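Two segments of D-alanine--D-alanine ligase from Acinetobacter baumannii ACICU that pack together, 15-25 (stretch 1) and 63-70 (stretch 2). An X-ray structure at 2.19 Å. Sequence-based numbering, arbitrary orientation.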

ATOM      1  N   GLY A  15       1.460  17.863  12.876  1.00 43.03           N
ATOM      2  CA  GLY A  15       1.829  17.215  14.151  1.00 42.37           C
ATOM      3  C   GLY A  15       1.692  15.709  14.079  1.00 40.73           C
ATOM      4  O   GLY A  15       2.508  15.025  13.504  1.00 43.24           O
ATOM      5  N   GLY A  16       0.627  15.195  14.666  1.00 44.26           N
ATOM      6  CA  GLY A  16       0.286  13.800  14.554  1.00 41.69           C
ATOM      7  C   GLY A  16       0.997  12.997  15.600  1.00 44.55           C
ATOM      8  O   GLY A  16       1.481  13.545  16.577  1.00 45.85           O
ATOM      9  N   LYS A  17       1.075  11.693  15.351  1.00 49.62           N
ATOM     10  CA  LYS A  17       1.505  10.709  16.349  1.00 49.22           C
ATOM     11  C   LYS A  17       2.890  10.094  16.093  1.00 45.28           C
ATOM     12  O   LYS A  17       3.315   9.253  16.865  1.00 47.49           O
ATOM     13  N   SER A  18       3.581  10.497  15.027  1.00 42.65           N
ATOM     14  CA  SER A  18       4.847   9.883  14.660  1.00 43.13           C
ATOM     15  C   SER A  18       6.109  10.454  15.371  1.00 42.65           C
ATOM     16  O   SER A  18       6.082  11.473  16.054  1.00 40.38           O
ATOM     17  N   ALA A  19       7.217   9.759  15.178  1.00 46.37           N
ATOM     18  CA  ALA A  19       8.544  10.241  15.584  1.00 49.57           C
ATOM     19  C   ALA A  19       8.859  11.642  15.028  1.00 47.09           C
ATOM     20  O   ALA A  19       9.558  12.415  15.680  1.00 42.85           O
ATOM     21  N   GLU A  20       8.299  11.948  13.856  1.00 43.68           N
ATOM     22  CA  GLU A  20       8.521  13.204  13.141  1.00 43.36           C
ATOM     23  C   GLU A  20       7.459  14.297  13.475  1.00 41.64           C
ATOM     24  O   GLU A  20       7.316  15.262  12.758  1.00 39.59           O
ATOM     25  N   ARG A  21       6.714  14.144  14.561  1.00 39.33           N
ATOM     26  CA  ARG A  21       5.746  15.146  14.967  1.00 38.89           C
ATOM     27  C   ARG A  21       6.298  16.571  14.988  1.00 42.71           C
ATOM     28  O   ARG A  21       5.640  17.502  14.458  1.00 45.34           O
ATOM     29  N   ALA A  22       7.478  16.758  15.600  1.00 39.75           N
ATOM     30  CA  ALA A  22       8.067  18.116  15.736  1.00 37.95           C
ATOM     31  C   ALA A  22       8.332  18.759  14.375  1.00 36.92           C
ATOM     32  O   ALA A  22       7.977  19.918  14.170  1.00 46.08           O
ATOM     33  N   VAL A  23       8.882  17.984  13.439  1.00 34.49           N
ATOM     34  CA  VAL A  23       9.094  18.451  12.087  1.00 37.17           C
ATOM     35  C   VAL A  23       7.738  18.801  11.447  1.00 36.34           C
ATOM     36  O   VAL A  23       7.612  19.833  10.750  1.00 38.48           O
ATOM     37  N   SER A  24       6.728  17.977  11.717  1.00 34.95           N
ATOM     38  CA  SER A  24       5.378  18.180  11.158  1.00 37.30           C
ATOM     39  C   SER A  24       4.748  19.480  11.680  1.00 41.51           C
ATOM     40  O   SER A  24       4.217  20.262  10.887  1.00 43.88           O
ATOM     41  N   LEU A  25       4.849  19.735  12.991  1.00 42.03           N
ATOM     42  CA  LEU A  25       4.438  21.052  13.555  1.00 42.74           C
ATOM     43  C   LEU A  25       5.129  22.199  12.806  1.00 42.54           C
ATOM     44  O   LEU A  25       4.484  23.182  12.480  1.00 45.12           O
ATOM     45  N   ILE A  63      -2.085  18.031   3.568  1.00 34.25           N
ATOM     46  CA  ILE A  63      -1.467  17.052   4.480  1.00 32.44           C
ATOM     47  C   ILE A  63       0.028  17.324   4.596  1.00 36.60           C
ATOM     48  O   ILE A  63       0.764  17.356   3.613  1.00 34.18           O
ATOM     49  N   VAL A  64       0.480  17.482   5.829  1.00 38.22           N
ATOM     50  CA  VAL A  64       1.867  17.744   6.092  1.00 37.60           C
ATOM     51  C   VAL A  64       2.228  17.032   7.404  1.00 38.88           C
ATOM     52  O   VAL A  64       3.073  17.487   8.184  1.00 41.60           O
ATOM     53  N   LEU A  65       1.611  15.851   7.580  1.00 37.79           N
ATOM     54  CA  LEU A  65       1.938  14.891   8.636  1.00 39.52           C
ATOM     55  C   LEU A  65       3.043  13.995   8.124  1.00 39.13           C
ATOM     56  O   LEU A  65       2.816  13.217   7.240  1.00 40.37           O
ATOM     57  N   HIS A  66       4.227  14.067   8.703  1.00 40.18           N
ATOM     58  CA  HIS A  66       5.305  13.210   8.285  1.00 40.29           C
ATOM     59  C   HIS A  66       5.320  11.933   9.122  1.00 42.23           C
ATOM     60  O   HIS A  66       4.996  11.948  10.325  1.00 39.88           O
ATOM     61  N   GLY A  67       5.713  10.842   8.459  1.00 41.62           N
ATOM     62  CA  GLY A  67       5.871   9.534   9.082  1.00 39.02           C
ATOM     63  C   GLY A  67       4.566   8.788   9.360  1.00 39.55           C
ATOM     64  O   GLY A  67       3.512   9.091   8.806  1.00 42.33           O
ATOM     65  N   ARG A  68       4.678   7.814  10.252  1.00 41.85           N
ATOM     66  CA  ARG A  68       3.622   6.881  10.621  1.00 42.33           C
ATOM     67  C   ARG A  68       2.356   7.665  10.925  1.00 41.48           C
ATOM     68  O   ARG A  68       2.363   8.633  11.664  1.00 38.83           O
ATOM     69  N   GLY A  69       1.285   7.285  10.254  1.00 37.81           N
ATOM     70  CA  GLY A  69      -0.004   7.939  10.401  1.00 39.60           C
ATOM     71  C   GLY A  69      -0.348   8.841   9.233  1.00 41.26           C
ATOM     72  O   GLY A  69      -1.504   8.967   8.876  1.00 42.02           O
ATOM     73  N   GLY A  70       0.660   9.470   8.648  1.00 44.27           N
ATOM     74  CA  GLY A  70       0.445  10.581   7.717  1.00 44.60           C
ATOM     75  C   GLY A  70       0.909  10.370   6.323  1.00 41.19           C
ATOM     76  O   GLY A  70       0.327  10.895   5.408  1.00 41.22           O
TER

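Two serine hydroxyls tie these stretches together, and both give their protons to backbone carbonyls of stretch 2. Stretch 1 is a glycine-led loop that runs through a type I turn, Ser-18 to Arg-21, into a helix. Stretch 2 is mostly loop. Together they bury 521 Å².

Ser-18 points toward stretch 2 with chi1 in p. Its OG donates to His-66 O at 2.6 Å, a short bond. Ser-18 OG also accepts from Glu-20 N at 3.1 Å. The hydroxyl therefore serves both the contact and the turn. The turn is closed by Arg-21 N, which donates to Ser-18 O at 3.1 Å. Ser-18 CB also lies against Arg-68 O at 3.3 Å.

Ser-24 repeats the pattern from the helix. Its CA-to-CB bond points sideways and chi1 is t. Ser-24 OG donates to Val-64 O at 2.7 Å and accepts from Gly-15 N at 2.8 Å. One buried hydroxyl thus links the helix, the start of the loop and stretch 2. Ser-24 N donates to Glu-20 O at 3.0 Å.

His-66 has the most area covered by the other stretch. It points toward stretch 1 with chi1 in m. Its CD2 meets Ser-24 CA at 3.5 Å and Val-23 CG1 at 3.9 Å, both oblique to the ring. Val-23 is in the t rotamer. The ring nitrogens find their partners outside this contact: ND1 is hydrogen-bonded elsewhere in the structure, and NE2 to a residue adjoining one of the stretches.

Leu-65 (m, t) leaves its backbone sideways, but its end comes nearer. CD2 sits 3.7 Å from both Gly-15 O and Gly-16 CA. A CB on Gly-16 would clash with Leu-65 CD2, so the bare backbone makes room for the methyl.

Glu-20 holds the N-cap position and points toward stretch 2 with chi1 in m and chi2 in p. Its CB is 3.9 Å from His-66 CB. Its carboxylate makes no hydrogen bond across the contact; OE2 stops 3.6 Å from Gly-67 CA. A CB on Gly-67 would clash with that oxygen. Gly-67 O accepts from Gly-70 N at 2.9 Å.

Lys-17 points toward stretch 2, with chi1 in p and the rest of the chain extended. Its CE packs 4.0 Å from Gly-69 CA and 3.7 Å from Arg-68 NH1. Lys-17 NZ and Arg-68 NH1 are 4.0 Å apart. These are like charges, so the pair is no salt bridge. Arg-68 is exposed; chi1 is t, but chi2 and chi3 lie between wells.

Arg-21 points away and does not touch stretch 2. It braces stretch 1 instead: Arg-21 NH1 donates to Gly-16 O at 2.9 Å, and both NH1 and NH2 are also bonded elsewhere in the structure.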

ATOM      1  CB  LYS A  17       0.461   9.590  16.442  1.00 53.89           C
ATOM      2  CG  LYS A  17       0.344   8.677  15.209  1.00 57.46           C
ATOM      3  CD  LYS A  17      -0.786   7.691  15.411  1.00 59.83           C
ATOM      4  CE  LYS A  17      -1.224   7.033  14.105  1.00 62.11           C
ATOM      5  NZ  LYS A  17      -2.477   6.280  14.386  1.00 59.70           N
ATOM      6  CB  SER A  18       5.026   9.949  13.156  1.00 41.94           C
ATOM      7  OG  SER A  18       5.456  11.208  12.731  1.00 43.77           O
ATOM      8  CB  ALA A  19       9.620   9.254  15.127  1.00 46.56           C
ATOM      9  CB  GLU A  20       8.522  12.912  11.645  1.00 44.59           C
ATOM     10  CG  GLU A  20       9.579  11.886  11.194  1.00 53.86           C
ATOM     11  CD  GLU A  20       9.257  10.408  11.512  1.00 59.96           C
ATOM     12  OE1 GLU A  20      10.179   9.551  11.418  1.00 64.28           O
ATOM     13  OE2 GLU A  20       8.090  10.092  11.869  1.00 67.64           O
ATOM     14  CB  ARG A  21       5.187  14.791  16.358  1.00 40.43           C
ATOM     15  CG  ARG A  21       4.374  15.863  17.026  1.00 40.30           C
ATOM     16  CD  ARG A  21       3.756  15.382  18.325  1.00 42.14           C
ATOM     17  NE  ARG A  21       3.018  16.493  18.907  1.00 41.59           N
ATOM     18  CZ  ARG A  21       1.801  16.894  18.529  1.00 43.92           C
ATOM     19  NH1 ARG A  21       1.098  16.250  17.583  1.00 48.08           N
ATOM     20  NH2 ARG A  21       1.283  17.957  19.109  1.00 38.17           N
ATOM     21  CB  ALA A  22       9.336  18.100  16.566  1.00 36.51           C
ATOM     22  CB  VAL A  23       9.894  17.416  11.232  1.00 39.03           C
ATOM     23  CG1 VAL A  23      10.073  17.921   9.826  1.00 39.37           C
ATOM     24  CG2 VAL A  23      11.284  17.175  11.826  1.00 39.21           C
ATOM     25  CB  SER A  24       4.477  16.986  11.483  1.00 34.92           C
ATOM     26  OG  SER A  24       3.204  17.100  10.880  1.00 32.22           O
ATOM     27  CB  LEU A  25       4.767  21.184  15.036  1.00 38.89           C
ATOM     28  CG  LEU A  25       4.107  20.134  15.922  1.00 38.73           C
ATOM     29  CD1 LEU A  25       4.705  20.202  17.301  1.00 38.54           C
ATOM     30  CD2 LEU A  25       2.606  20.320  15.956  1.00 37.11           C
ATOM     31  CB  ILE A  63      -1.640  15.595   4.020  1.00 39.45           C
ATOM     32  CG1 ILE A  63      -3.141  15.216   3.908  1.00 42.37           C
ATOM     33  CG2 ILE A  63      -0.926  14.650   4.987  1.00 40.15           C
ATOM     34  CD1 ILE A  63      -3.413  13.902   3.221  1.00 40.39           C
ATOM     35  CB  VAL A  64       2.025  19.272   6.002  1.00 40.85           C
ATOM     36  CG1 VAL A  64       2.104  19.953   7.347  1.00 45.19           C
ATOM     37  CG2 VAL A  64       3.112  19.652   5.049  1.00 39.98           C
ATOM     38  CB  LEU A  65       0.729  13.993   8.930  1.00 37.95           C
ATOM     39  CG  LEU A  65      -0.487  14.630   9.569  1.00 38.42           C
ATOM     40  CD1 LEU A  65      -1.726  13.764   9.413  1.00 36.68           C
ATOM     41  CD2 LEU A  65      -0.207  14.888  11.042  1.00 39.34           C
ATOM     42  CB  HIS A  66       6.631  13.940   8.389  1.00 38.01           C
ATOM     43  CG  HIS A  66       6.599  15.299   7.801  1.00 35.44           C
ATOM     44  ND1 HIS A  66       6.348  15.524   6.469  1.00 38.15           N
ATOM     45  CD2 HIS A  66       6.742  16.515   8.362  1.00 40.57           C
ATOM     46  CE1 HIS A  66       6.370  16.818   6.225  1.00 37.77           C
ATOM     47  NE2 HIS A  66       6.599  17.443   7.360  1.00 40.38           N
ATOM     48  CB  ARG A  68       4.132   5.983  11.776  1.00 50.88           C
ATOM     49  CG  ARG A  68       3.169   5.102  12.593  1.00 63.10           C
ATOM     50  CD  ARG A  68       2.759   5.788  13.904  1.00 79.96           C
ATOM     51  NE  ARG A  68       2.927   4.991  15.131  1.00 83.80           N
ATOM     52  CZ  ARG A  68       1.979   4.257  15.736  1.00102.59           C
ATOM     53  NH1 ARG A  68       0.736   4.134  15.237  1.00 94.90           N
ATOM     54  NH2 ARG A  68       2.289   3.605  16.863  1.00112.96           N
TER